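Local coordinates for 2-hydroxyisobutyryl-CoA mutase large subunit (Aquincola tertiaricarbonis, PDB 4R3U), which catalyses, with the small cobalamin-binding subunit HcmB, the interconversion of 2-hydroxyisobutyryl-CoA and (S)-3-hydroxybutyryl-CoA, at residues Ser229-Arg234 and Val529-Asp534; Ala514-Ala519 and Met553-Glu558; Leu525-Ala530 and Met540-Glu545. All coordinates share one frame; numbering follows the deposited sequence.

Contact 1 of 3, residues Ser229-Arg234 and Val529-Asp534; sequences SVRIVR and VAVAKD
With CG anti to the backbone N (chi1 172°) and a bend at chi2 of -92°, Arg231 sends its guanidinium from helix 226-243 across to the carbonyls of Val531, Ala532 and Asp534. Helix 226-243 follows strand 206-208 of the TIM barrel and precedes strand 247-248, whereas the carbonyls lie around the C-terminal end of helix 518-532. One arginine thus joins a barrel helix to the end of helix 518-532. NH1 donates to Ala532 O at 2.9 Å, and the donor is tilted modestly from that carbonyl plane. NH2 makes a straighter bond to Val531 O at 3.1 Å, with the acceptor close to the guanidinium plane. A second bond from NH2, to Asp534 O at 3.1 Å, is weak because its N-H...O angle is only 125°. The positive group is buried here, and its charge is probably stabilised by the carbonyl oxygens gathered at this helix end. Asp235 adds a salt bridge to NE, which further fixes the turn of the group. Asp534 offers Arg231 its backbone oxygen; its carboxylate is bonded instead to Ser536 and Gln537. Val531 O serves two donors, receiving Arg231 NH2 on one face of its carbonyl plane and Asp534 N, 3.3 Å away, on the opposite face.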
loop_
_atom_site.group_PDB
_atom_site.type_symbol
_atom_site.label_atom_id
_atom_site.label_comp_id
_atom_site.label_asym_id
_atom_site.label_seq_id
_atom_site.Cartn_x
_atom_site.Cartn_y
_atom_site.Cartn_z
ATOM N N SER A 229 -5.442 41.205 4.973
ATOM C CA SER A 229 -5.517 39.761 5.214
ATOM C C SER A 229 -4.180 39.154 5.688
ATOM O O SER A 229 -4.179 38.161 6.437
ATOM C CB SER A 229 -5.986 39.041 3.965
ATOM O OG SER A 229 -7.298 39.443 3.642
ATOM N N VAL A 230 -3.048 39.736 5.224
ATOM C CA VAL A 230 -1.701 39.287 5.603
ATOM C C VAL A 230 -1.421 39.787 7.021
ATOM O O VAL A 230 -0.859 39.046 7.857
ATOM C CB VAL A 230 -0.642 39.683 4.544
ATOM C CG1 VAL A 230 0.785 39.485 5.061
ATOM C CG2 VAL A 230 -0.861 38.887 3.258
ATOM N N ARG A 231 -1.901 41.010 7.308
ATOM C CA ARG A 231 -1.795 41.621 8.629
ATOM C C ARG A 231 -2.521 40.722 9.691
ATOM O O ARG A 231 -2.040 40.594 10.816
ATOM C CB ARG A 231 -2.353 43.071 8.574
ATOM C CG ARG A 231 -2.496 43.773 9.920
ATOM C CD ARG A 231 -3.873 43.566 10.519
ATOM N NE ARG A 231 -3.956 44.093 11.883
ATOM C CZ ARG A 231 -4.360 45.321 12.196
ATOM N NH1 ARG A 231 -4.726 46.173 11.243
ATOM N NH2 ARG A 231 -4.408 45.705 13.462
ATOM N N ILE A 232 -3.652 40.086 9.318
ATOM C CA ILE A 232 -4.362 39.194 10.228
ATOM C C ILE A 232 -3.461 37.982 10.527
ATOM O O ILE A 232 -3.241 37.677 11.710
ATOM C CB ILE A 232 -5.797 38.808 9.749
ATOM C CG1 ILE A 232 -6.729 40.023 9.688
ATOM C CG2 ILE A 232 -6.410 37.754 10.679
ATOM C CD1 ILE A 232 -7.870 39.884 8.703
ATOM N N VAL A 233 -2.886 37.339 9.469
ATOM C CA VAL A 233 -1.952 36.213 9.626
ATOM C C VAL A 233 -0.812 36.612 10.576
ATOM O O VAL A 233 -0.459 35.866 11.490
ATOM C CB VAL A 233 -1.429 35.680 8.270
ATOM C CG1 VAL A 233 -0.532 34.466 8.471
ATOM C CG2 VAL A 233 -2.595 35.321 7.348
ATOM N N ARG A 234 -0.296 37.824 10.389
ATOM C CA ARG A 234 0.774 38.400 11.198
ATOM C C ARG A 234 0.303 38.513 12.645
ATOM O O ARG A 234 0.993 38.044 13.542
ATOM C CB ARG A 234 1.147 39.759 10.602
ATOM C CG ARG A 234 2.375 40.431 11.166
ATOM C CD ARG A 234 2.199 41.937 11.072
ATOM N NE ARG A 234 1.079 42.394 11.900
ATOM C CZ ARG A 234 0.686 43.654 12.023
ATOM N NH1 ARG A 234 -0.341 43.960 12.797
ATOM N NH2 ARG A 234 1.313 44.618 11.370
ATOM N N VAL A 529 -12.672 48.213 14.809
ATOM C CA VAL A 529 -12.403 49.057 13.643
ATOM C C VAL A 529 -11.180 49.979 13.946
ATOM O O VAL A 529 -10.294 50.125 13.099
ATOM C CB VAL A 529 -13.674 49.876 13.268
ATOM C CG1 VAL A 529 -13.334 51.089 12.396
ATOM C CG2 VAL A 529 -14.712 48.991 12.595
ATOM N N ALA A 530 -11.139 50.571 15.154
ATOM C CA ALA A 530 -10.059 51.453 15.598
ATOM C C ALA A 530 -8.712 50.703 15.711
ATOM O O ALA A 530 -7.666 51.259 15.353
ATOM C CB ALA A 530 -10.421 52.095 16.925
ATOM N N VAL A 531 -8.754 49.444 16.190
ATOM C CA VAL A 531 -7.606 48.551 16.320
ATOM C C VAL A 531 -7.162 48.151 14.910
ATOM O O VAL A 531 -5.956 48.138 14.646
ATOM C CB VAL A 531 -7.946 47.311 17.189
ATOM C CG1 VAL A 531 -6.828 46.274 17.160
ATOM C CG2 VAL A 531 -8.265 47.720 18.622
ATOM N N ALA A 532 -8.135 47.851 13.999
ATOM C CA ALA A 532 -7.857 47.473 12.608
ATOM C C ALA A 532 -7.280 48.655 11.822
ATOM O O ALA A 532 -6.425 48.449 10.968
ATOM C CB ALA A 532 -9.107 46.945 11.938
ATOM N N LYS A 533 -7.707 49.901 12.152
ATOM C CA LYS A 533 -7.216 51.128 11.506
ATOM C C LYS A 533 -5.739 51.406 11.831
ATOM O O LYS A 533 -5.089 52.164 11.109
ATOM C CB LYS A 533 -8.106 52.335 11.838
ATOM C CG LYS A 533 -9.326 52.470 10.944
ATOM C CD LYS A 533 -9.992 53.815 11.203
ATOM C CE LYS A 533 -11.231 54.063 10.378
ATOM N NZ LYS A 533 -10.901 54.472 8.987
ATOM N N ASP A 534 -5.214 50.788 12.905
ATOM C CA ASP A 534 -3.812 50.927 13.286
ATOM C C ASP A 534 -3.119 49.617 12.909
ATOM O O ASP A 534 -3.326 48.603 13.585
ATOM C CB ASP A 534 -3.687 51.213 14.792
ATOM C CG ASP A 534 -2.287 51.551 15.288
ATOM O OD1 ASP A 534 -1.316 51.344 14.527
ATOM O OD2 ASP A 534 -2.163 52.021 16.446
#

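Contact 2 of 3, residues Ala514-Ala519 and Met553-Glu558; sequences AERDEA and MGDIVE
Arg516 reaches Asp555 from the break between helices 501-515 and 518-532, and with Glu518 the two form a salt-bridge network near the surface. Arg516 is the first residue to leave helical geometry after helix 501-515, and Asp517 takes the N-cap position of the next helix. From CB, which points toward segment 553-558, the chain sets CG between the backbone N and the carbonyl carbon (chi1 85°). CG passes 3.7 Å from Glu518 OE1, and CD carries the extended chain onward to NE. There the polar contacts begin: NE donates to Glu518 OE1 at 2.8 Å, meeting that oxygen from above the carboxylate plane. NH2 donates to Glu518 OE2, also at 2.8 Å, this time on the syn lone pair and nearly in the guanidinium plane; Gln522 NE2 is a second partner of OE2. The side-on, two-nitrogen grip holds the guanidinium against rotation and leaves NH1 directed at Asp555. Asp555 OD2 lies at the edge of the guanidinium, near its plane and 3.4 Å from CZ, although the guanidinium and carboxylate planes are 58° apart. NH1 has a second acceptor in Gly550 O, in the turn before helix 553-564. Replacing Arg516 with an alanine would probably leave the carboxylates of Glu518 and Asp555 without their shared positive mate and Glu518, held then by Gln522, with less to fix its orientation. Asp555 lies in the first turn of helix 553-564, where its negative charge would probably be favoured by the helix dipole, and its OD2 also accepts from Thr552 N. Arg516 NH1 meets OD2 on the syn side, 20° out of the carboxylate plane; the modelled 2.5 Å is short, and its exact value is doubtful.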
loop_
_atom_site.group_PDB
_atom_site.type_symbol
_atom_site.label_atom_id
_atom_site.label_comp_id
_atom_site.label_asym_id
_atom_site.label_seq_id
_atom_site.Cartn_x
_atom_site.Cartn_y
_atom_site.Cartn_z
ATOM N N ALA A 514 -29.619 37.011 20.908
ATOM C CA ALA A 514 -30.715 37.468 21.795
ATOM C C ALA A 514 -30.257 37.637 23.264
ATOM O O ALA A 514 -30.498 38.686 23.855
ATOM C CB ALA A 514 -31.895 36.506 21.715
ATOM N N GLU A 515 -29.551 36.618 23.813
ATOM C CA GLU A 515 -29.026 36.521 25.184
ATOM C C GLU A 515 -27.900 37.501 25.515
ATOM O O GLU A 515 -27.693 37.803 26.698
ATOM C CB GLU A 515 -28.520 35.087 25.452
ATOM C CG GLU A 515 -29.599 34.107 25.889
ATOM C CD GLU A 515 -29.206 32.641 26.000
ATOM O OE1 GLU A 515 -30.052 31.850 26.477
ATOM O OE2 GLU A 515 -28.077 32.274 25.591
ATOM N N ARG A 516 -27.171 37.988 24.497
ATOM C CA ARG A 516 -26.028 38.871 24.702
ATOM C C ARG A 516 -26.369 40.327 25.021
ATOM O O ARG A 516 -27.508 40.780 24.805
ATOM C CB ARG A 516 -25.053 38.785 23.509
ATOM C CG ARG A 516 -25.426 39.699 22.346
ATOM C CD ARG A 516 -24.628 39.369 21.112
ATOM N NE ARG A 516 -25.034 40.222 20.001
ATOM C CZ ARG A 516 -24.658 40.048 18.742
ATOM N NH1 ARG A 516 -23.869 39.035 18.410
ATOM N NH2 ARG A 516 -25.074 40.880 17.802
ATOM N N ASP A 517 -25.349 41.055 25.536
ATOM C CA ASP A 517 -25.397 42.487 25.829
ATOM C C ASP A 517 -25.085 43.179 24.507
ATOM O O ASP A 517 -23.912 43.331 24.155
ATOM C CB ASP A 517 -24.361 42.865 26.914
ATOM C CG ASP A 517 -24.410 44.298 27.419
ATOM O OD1 ASP A 517 -25.184 45.109 26.857
ATOM O OD2 ASP A 517 -23.662 44.613 28.360
ATOM N N GLU A 518 -26.145 43.540 23.752
ATOM C CA GLU A 518 -26.053 44.155 22.425
ATOM C C GLU A 518 -25.197 45.431 22.388
ATOM O O GLU A 518 -24.314 45.552 21.531
ATOM C CB GLU A 518 -27.458 44.399 21.840
ATOM C CG GLU A 518 -27.502 44.354 20.320
ATOM C CD GLU A 518 -26.966 43.093 19.656
ATOM O OE1 GLU A 518 -27.265 41.975 20.137
ATOM O OE2 GLU A 518 -26.256 43.230 18.635
ATOM N N ALA A 519 -25.447 46.349 23.343
ATOM C CA ALA A 519 -24.743 47.621 23.501
ATOM C C ALA A 519 -23.232 47.420 23.646
ATOM O O ALA A 519 -22.485 48.067 22.916
ATOM C CB ALA A 519 -25.299 48.377 24.701
ATOM N N MET A 553 -19.238 35.340 14.092
ATOM C CA MET A 553 -18.182 35.533 13.108
ATOM C C MET A 553 -18.601 36.638 12.108
ATOM O O MET A 553 -17.799 37.515 11.793
ATOM C CB MET A 553 -17.921 34.209 12.374
ATOM C CG MET A 553 -16.909 34.339 11.267
ATOM S SD MET A 553 -16.851 32.898 10.246
ATOM C CE MET A 553 -15.886 31.850 11.227
ATOM N N GLY A 554 -19.859 36.559 11.653
ATOM C CA GLY A 554 -20.499 37.518 10.761
ATOM C C GLY A 554 -20.476 38.932 11.296
ATOM O O GLY A 554 -20.183 39.856 10.540
ATOM N N ASP A 555 -20.743 39.111 12.607
ATOM C CA ASP A 555 -20.706 40.444 13.255
ATOM C C ASP A 555 -19.319 41.081 13.056
ATOM O O ASP A 555 -19.224 42.219 12.587
ATOM C CB ASP A 555 -20.986 40.349 14.776
ATOM C CG ASP A 555 -22.378 39.951 15.226
ATOM O OD1 ASP A 555 -23.356 40.339 14.558
ATOM O OD2 ASP A 555 -22.493 39.314 16.284
ATOM N N ILE A 556 -18.257 40.297 13.379
ATOM C CA ILE A 556 -16.834 40.633 13.298
ATOM C C ILE A 556 -16.399 40.867 11.855
ATOM O O ILE A 556 -15.816 41.924 11.564
ATOM C CB ILE A 556 -15.946 39.588 14.065
ATOM C CG1 ILE A 556 -16.380 39.476 15.568
ATOM C CG2 ILE A 556 -14.457 39.935 13.969
ATOM C CD1 ILE A 556 -15.927 38.197 16.301
ATOM N N VAL A 557 -16.685 39.886 10.961
ATOM C CA VAL A 557 -16.353 39.913 9.527
ATOM C C VAL A 557 -16.988 41.111 8.803
ATOM O O VAL A 557 -16.279 41.836 8.087
ATOM C CB VAL A 557 -16.638 38.553 8.828
ATOM C CG1 VAL A 557 -16.781 38.689 7.308
ATOM C CG2 VAL A 557 -15.581 37.509 9.191
ATOM N N GLU A 558 -18.315 41.321 8.994
ATOM C CA GLU A 558 -19.053 42.413 8.336
ATOM C C GLU A 558 -18.590 43.774 8.739
ATOM O O GLU A 558 -18.425 44.628 7.865
ATOM C CB GLU A 558 -20.563 42.272 8.492
ATOM C CG GLU A 558 -21.134 41.102 7.712
ATOM C CD GLU A 558 -20.788 41.029 6.235
ATOM O OE1 GLU A 558 -21.137 41.975 5.488
ATOM O OE2 GLU A 558 -20.187 40.007 5.826
#

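Contact 3 of 3, residues Leu525-Ala530 and Met540-Glu545; sequences LDQLVA and MPLTIE
Segments 525-530 and 540-545 run antiparallel, their helix axes 168° apart in direction and 10.0 Å apart at closest approach, with Leu528 and Leu542 nearest across the gap at 6.6 Å between CA atoms. Leu542 has the largest share of the contact. Its CG stands anti to the backbone N (chi1 -162°), an orientation that projects both methyls onto the facing helix. CD2 comes to 3.4 Å from Gln527 CB and to the same distance from Leu528 N, so this one methyl lies against the backbone where the two residues join. CD1, the other branch, meets the amide end of Gln527, with NE2 3.8 Å away. Gln527 and Leu542 cross at about a right angle, and the extended glutamine runs across the leucine methyls at the solvent-facing margin of the interface. On the buried side, Leu528 slides past Leu542 in the opposite direction. Leu528 CD1 packs 4.0 Å from Leu542 CB and also touches Thr543, whose OG1 is 3.7 Å away. That hydroxyl is bonded to Leu539 O one turn earlier, with a weak bond from Trp184 NE1 besides, and therefore shows the leucine an oxygen whose polar needs are met elsewhere. Ile556 of helix 553-564 and Leu546 add further apolar cover to Leu528. The contact is not a substrate site, as the side chain of Thr543 stays about 11 Å from that of Val208, which binds the acyl-CoA. Opposed directions, side-chain packing along the facing sides and a short connection between helices 518-532 and 540-549 together define an antiparallel helical hairpin, which packs against helix 183-196 of the TIM-barrel domain through Met540, Thr543 and Ile544.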
loop_
_atom_site.group_PDB
_atom_site.type_symbol
_atom_site.label_atom_id
_atom_site.label_comp_id
_atom_site.label_asym_id
_atom_site.label_seq_id
_atom_site.Cartn_x
_atom_site.Cartn_y
_atom_site.Cartn_z
ATOM N N LEU A 525 -17.230 46.238 18.720
ATOM C CA LEU A 525 -17.045 46.167 17.271
ATOM C C LEU A 525 -16.468 47.501 16.765
ATOM O O LEU A 525 -15.595 47.507 15.898
ATOM C CB LEU A 525 -18.373 45.829 16.545
ATOM C CG LEU A 525 -18.842 44.367 16.622
ATOM C CD1 LEU A 525 -20.218 44.215 16.056
ATOM C CD2 LEU A 525 -17.857 43.400 15.941
ATOM N N ASP A 526 -16.926 48.625 17.346
ATOM C CA ASP A 526 -16.433 49.959 17.013
ATOM C C ASP A 526 -14.980 50.095 17.480
ATOM O O ASP A 526 -14.196 50.802 16.843
ATOM C CB ASP A 526 -17.297 51.052 17.658
ATOM C CG ASP A 526 -18.710 51.231 17.131
ATOM O OD1 ASP A 526 -19.017 50.688 16.047
ATOM O OD2 ASP A 526 -19.494 51.972 17.778
ATOM N N GLN A 527 -14.622 49.418 18.594
ATOM C CA GLN A 527 -13.253 49.411 19.101
ATOM C C GLN A 527 -12.394 48.587 18.132
ATOM O O GLN A 527 -11.261 48.966 17.858
ATOM C CB GLN A 527 -13.173 48.804 20.503
ATOM C CG GLN A 527 -13.673 49.662 21.643
ATOM C CD GLN A 527 -13.957 48.805 22.853
ATOM O OE1 GLN A 527 -15.090 48.730 23.335
ATOM N NE2 GLN A 527 -12.946 48.097 23.353
ATOM N N LEU A 528 -12.931 47.481 17.605
ATOM C CA LEU A 528 -12.219 46.627 16.648
ATOM C C LEU A 528 -11.792 47.366 15.356
ATOM O O LEU A 528 -10.661 47.184 14.902
ATOM C CB LEU A 528 -12.995 45.337 16.350
ATOM C CG LEU A 528 -12.198 44.227 15.694
ATOM C CD1 LEU A 528 -11.271 43.526 16.711
ATOM C CD2 LEU A 528 -13.129 43.258 15.014
ATOM N N VAL A 529 -12.672 48.213 14.809
ATOM C CA VAL A 529 -12.403 49.057 13.643
ATOM C C VAL A 529 -11.180 49.979 13.946
ATOM O O VAL A 529 -10.294 50.125 13.099
ATOM C CB VAL A 529 -13.674 49.876 13.268
ATOM C CG1 VAL A 529 -13.334 51.089 12.396
ATOM C CG2 VAL A 529 -14.712 48.991 12.595
ATOM N N ALA A 530 -11.139 50.571 15.154
ATOM C CA ALA A 530 -10.059 51.453 15.598
ATOM C C ALA A 530 -8.712 50.703 15.711
ATOM O O ALA A 530 -7.666 51.259 15.353
ATOM C CB ALA A 530 -10.421 52.095 16.925
ATOM N N MET A 540 -6.098 40.258 17.809
ATOM C CA MET A 540 -6.412 39.122 18.680
ATOM C C MET A 540 -7.053 39.404 20.038
ATOM O O MET A 540 -8.124 38.842 20.282
ATOM C CB MET A 540 -5.255 38.123 18.772
ATOM C CG MET A 540 -5.041 37.333 17.484
ATOM S SD MET A 540 -6.474 36.373 16.952
ATOM C CE MET A 540 -6.754 35.334 18.396
ATOM N N PRO A 541 -6.467 40.254 20.922
ATOM C CA PRO A 541 -7.095 40.494 22.240
ATOM C C PRO A 541 -8.571 40.885 22.235
ATOM O O PRO A 541 -9.347 40.329 23.016
ATOM C CB PRO A 541 -6.221 41.586 22.855
ATOM C CG PRO A 541 -4.927 41.439 22.200
ATOM C CD PRO A 541 -5.196 41.007 20.806
ATOM N N LEU A 542 -8.954 41.827 21.357
ATOM C CA LEU A 542 -10.329 42.311 21.257
ATOM C C LEU A 542 -11.284 41.321 20.623
ATOM O O LEU A 542 -12.449 41.317 21.008
ATOM C CB LEU A 542 -10.391 43.693 20.583
ATOM C CG LEU A 542 -11.649 44.528 20.752
ATOM C CD1 LEU A 542 -12.090 44.602 22.194
ATOM C CD2 LEU A 542 -11.406 45.888 20.240
ATOM N N THR A 543 -10.808 40.495 19.653
ATOM C CA THR A 543 -11.614 39.448 19.016
ATOM C C THR A 543 -11.938 38.372 20.090
ATOM O O THR A 543 -13.053 37.835 20.084
ATOM C CB THR A 543 -10.929 38.857 17.774
ATOM O OG1 THR A 543 -10.424 39.896 16.944
ATOM C CG2 THR A 543 -11.867 37.980 16.948
ATOM N N ILE A 544 -10.986 38.097 21.031
ATOM C CA ILE A 544 -11.201 37.178 22.165
ATOM C C ILE A 544 -12.348 37.733 23.052
ATOM O O ILE A 544 -13.267 36.981 23.386
ATOM C CB ILE A 544 -9.899 36.817 22.974
ATOM C CG1 ILE A 544 -8.830 36.155 22.074
ATOM C CG2 ILE A 544 -10.213 35.879 24.155
ATOM C CD1 ILE A 544 -7.390 36.260 22.597
ATOM N N GLU A 545 -12.342 39.051 23.353
ATOM C CA GLU A 545 -13.404 39.677 24.148
ATOM C C GLU A 545 -14.761 39.665 23.445
ATOM O O GLU A 545 -15.792 39.381 24.068
ATOM C CB GLU A 545 -13.008 41.082 24.595
ATOM C CG GLU A 545 -12.016 41.088 25.753
ATOM C CD GLU A 545 -12.390 40.211 26.937
ATOM O OE1 GLU A 545 -13.476 40.440 27.518
ATOM O OE2 GLU A 545 -11.636 39.252 27.236
#

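Helix 518-532 is common to all three contacts. Contact 2 begins at its N-terminal end, contact 3 uses its middle, and contact 1 its C-terminal end; the centres of contacts 1 and 3 are about 10 Å apart, those of 2 and 3 about 12 Å, and those of 1 and 2 about 19 Å. Along the chain, contact 3 is nested within the loop closed by contact 2, while contact 1 spans nearly 300 residues back to helix 226-243 of the barrel. Ile556 of contact 2 touches Leu528 and Thr543 of contact 3, and Val531 of contact 1 touches Leu542. Helices 518-532, 540-549 and 553-564 thus form one continuous packed unit against the barrel.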